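PDB 4U5R: RhCC from Rhodococcus jostii, which probably acts as a cofactor-independent oxygenase of the tautomerase superfamily and binds magnesium. Local coordinates for residues B[3-8]-B[62-67]. The protein carries 1 engineered substitution. Sequence-based numbering, arbitrary orientation.
Sequences WEIFTP and VRIRLD
Leu66 holds CG in the crowded position between its backbone N and carbonyl carbon (chi1 55°), whereas Trp3 sets CG beside its own N (chi1 -73°), so that the leucine lies along one face of the indole. Leu66 CB sits over the five-membered ring as a CH-pi contact, 3.9 Å from its centroid, and Leu66 CD1 reaches Trp3 NE1 at 3.6 Å, while the indole N-H bonds to Tyr28. Ile64 CG2 approaches obliquely at Trp3 CE3, 3.7 Å away. These apolar groups belong to the sheet face packed on helix 14-32, through which strand 2-8 crosses over to parallel strand 40-46 in the beta-alpha-beta motif of the tautomerase superfamily. Strand 61-68 is its antiparallel neighbour, with Glu4–Arg65 and Phe6–Arg63 as hydrogen-bonded pairs; the Glu4 N to Arg65 O bond, 2.9 Å long, runs nearly along the C=O axis. On the other face Arg65, CG anti to its N (chi1 -179°), extends beside Glu4, but Glu4 OE1 and Arg65 NH1 stay 4.6 Å apart. Water 1 joins them, donating to Glu4 OE1 (2.6 Å) and accepting from Arg65 NH1 (3.0 Å); a bound TRS molecule also hydrogen-bonds OE1. Lys44 pairs with Glu4 OE2, and Asp67 of the second subunit with Arg65 NE. Arg65 NH1 forms a salt bridge with Asp67 OD1 of its own strand (2.8 Å), from above the carboxylate plane, near engineered Ala106; no magnesium is bound to this chain.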
loop_
_atom_site.group_PDB
_atom_site.type_symbol
_atom_site.label_atom_id
_atom_site.label_comp_id
_atom_site.label_asym_id
_atom_site.label_seq_id
_atom_site.Cartn_x
_atom_site.Cartn_y
_atom_site.Cartn_z
ATOM N N TRP B 3 -0.941 9.355 3.222
ATOM C CA TRP B 3 0.458 9.214 3.637
ATOM C C TRP B 3 0.634 8.231 4.779
ATOM O O TRP B 3 -0.115 8.254 5.758
ATOM C CB TRP B 3 1.036 10.555 4.092
ATOM C CG TRP B 3 1.327 11.558 3.036
ATOM C CD1 TRP B 3 0.450 12.092 2.126
ATOM C CD2 TRP B 3 2.576 12.212 2.826
ATOM N NE1 TRP B 3 1.100 13.015 1.338
ATOM C CE2 TRP B 3 2.404 13.107 1.753
ATOM C CE3 TRP B 3 3.836 12.103 3.425
ATOM C CZ2 TRP B 3 3.444 13.906 1.271
ATOM C CZ3 TRP B 3 4.871 12.906 2.951
ATOM C CH2 TRP B 3 4.668 13.784 1.875
ATOM N N GLU B 4 1.649 7.386 4.655
ATOM C CA GLU B 4 2.087 6.539 5.745
ATOM C C GLU B 4 3.491 6.924 6.138
ATOM O O GLU B 4 4.368 6.945 5.288
ATOM C CB GLU B 4 2.081 5.088 5.330
ATOM C CG GLU B 4 0.729 4.467 5.147
ATOM C CD GLU B 4 0.868 3.070 4.590
ATOM O OE1 GLU B 4 1.388 2.935 3.459
ATOM O OE2 GLU B 4 0.514 2.109 5.298
ATOM N N ILE B 5 3.714 7.196 7.421
ATOM C CA ILE B 5 5.057 7.485 7.896
ATOM C C ILE B 5 5.436 6.496 8.985
ATOM O O ILE B 5 4.867 6.497 10.072
ATOM C CB ILE B 5 5.159 8.949 8.389
ATOM C CG1 ILE B 5 4.759 9.889 7.242
ATOM C CG2 ILE B 5 6.566 9.257 8.888
ATOM C CD1 ILE B 5 4.813 11.364 7.566
ATOM N N PHE B 6 6.368 5.614 8.651
ATOM C CA PHE B 6 6.850 4.577 9.553
ATOM C C PHE B 6 8.097 5.065 10.260
ATOM O O PHE B 6 9.100 5.321 9.611
ATOM C CB PHE B 6 7.172 3.300 8.772
ATOM C CG PHE B 6 5.993 2.685 8.078
ATOM C CD1 PHE B 6 5.210 1.750 8.729
ATOM C CD2 PHE B 6 5.708 2.999 6.754
ATOM C CE1 PHE B 6 4.143 1.151 8.083
ATOM C CE2 PHE B 6 4.636 2.411 6.104
ATOM C CZ PHE B 6 3.847 1.493 6.770
ATOM N N THR B 7 8.038 5.201 11.584
ATOM C CA THR B 7 9.141 5.772 12.373
ATOM C C THR B 7 9.644 4.848 13.479
ATOM O O THR B 7 8.902 3.984 13.948
ATOM C CB THR B 7 8.721 7.080 13.078
ATOM O OG1 THR B 7 7.833 6.766 14.158
ATOM C CG2 THR B 7 8.036 8.032 12.116
ATOM N N PRO B 8 10.898 5.044 13.924
ATOM C CA PRO B 8 11.293 4.439 15.195
ATOM C C PRO B 8 10.274 4.801 16.253
ATOM O O PRO B 8 9.770 5.929 16.221
ATOM C CB PRO B 8 12.646 5.093 15.498
ATOM C CG PRO B 8 13.190 5.456 14.167
ATOM C CD PRO B 8 11.996 5.812 13.306
ATOM N N VAL B 62 13.314 6.166 8.809
ATOM C CA VAL B 62 11.934 6.579 8.578
ATOM C C VAL B 62 11.538 6.238 7.137
ATOM O O VAL B 62 12.156 6.707 6.182
ATOM C CB VAL B 62 11.744 8.094 8.855
ATOM C CG1 VAL B 62 10.309 8.510 8.523
ATOM C CG2 VAL B 62 12.083 8.418 10.312
ATOM N N ARG B 63 10.516 5.408 6.974
ATOM C CA ARG B 63 10.036 5.044 5.638
ATOM C C ARG B 63 8.686 5.698 5.364
ATOM O O ARG B 63 7.747 5.528 6.145
ATOM C CB ARG B 63 9.943 3.511 5.513
ATOM C CG ARG B 63 9.758 2.967 4.092
ATOM C CD ARG B 63 10.868 3.480 3.184
ATOM N NE ARG B 63 10.857 2.809 1.890
ATOM C CZ ARG B 63 10.150 3.183 0.828
ATOM N NH1 ARG B 63 9.322 4.229 0.877
ATOM N NH2 ARG B 63 10.260 2.472 -0.288
ATOM N N ILE B 64 8.589 6.434 4.254
ATOM C CA ILE B 64 7.365 7.153 3.886
ATOM C C ILE B 64 6.803 6.610 2.574
ATOM O O ILE B 64 7.547 6.395 1.616
ATOM C CB ILE B 64 7.615 8.671 3.710
ATOM C CG1 ILE B 64 8.330 9.278 4.929
ATOM C CG2 ILE B 64 6.297 9.379 3.343
ATOM C CD1 ILE B 64 9.823 9.554 4.659
ATOM N N ARG B 65 5.499 6.367 2.532
ATOM C CA ARG B 65 4.850 5.926 1.298
ATOM C C ARG B 65 3.539 6.665 1.148
ATOM O O ARG B 65 2.822 6.810 2.109
ATOM C CB ARG B 65 4.602 4.414 1.312
ATOM C CG ARG B 65 3.958 3.900 0.035
ATOM C CD ARG B 65 3.299 2.535 0.218
ATOM N NE ARG B 65 2.868 2.047 -1.090
ATOM C CZ ARG B 65 1.749 2.423 -1.692
ATOM N NH1 ARG B 65 0.917 3.268 -1.087
ATOM N NH2 ARG B 65 1.462 1.949 -2.899
ATOM N N LEU B 66 3.191 7.105 -0.049
ATOM C CA LEU B 66 1.925 7.801 -0.191
ATOM C C LEU B 66 1.234 7.445 -1.479
ATOM O O LEU B 66 1.901 7.168 -2.457
ATOM C CB LEU B 66 2.157 9.310 -0.069
ATOM C CG LEU B 66 3.171 10.023 -0.973
ATOM C CD1 LEU B 66 2.659 11.366 -1.476
ATOM C CD2 LEU B 66 4.495 10.183 -0.246
ATOM N N ASP B 67 -0.101 7.372 -1.441
ATOM C CA ASP B 67 -0.924 7.355 -2.654
ATOM C C ASP B 67 -1.454 8.735 -2.991
ATOM O O ASP B 67 -1.897 9.475 -2.104
ATOM C CB ASP B 67 -2.139 6.424 -2.511
ATOM C CG ASP B 67 -1.772 4.948 -2.400
ATOM O OD1 ASP B 67 -0.767 4.497 -2.973
ATOM O OD2 ASP B 67 -2.542 4.212 -1.760
HETATM O O HOH W 1 0.844 4.650 1.544
#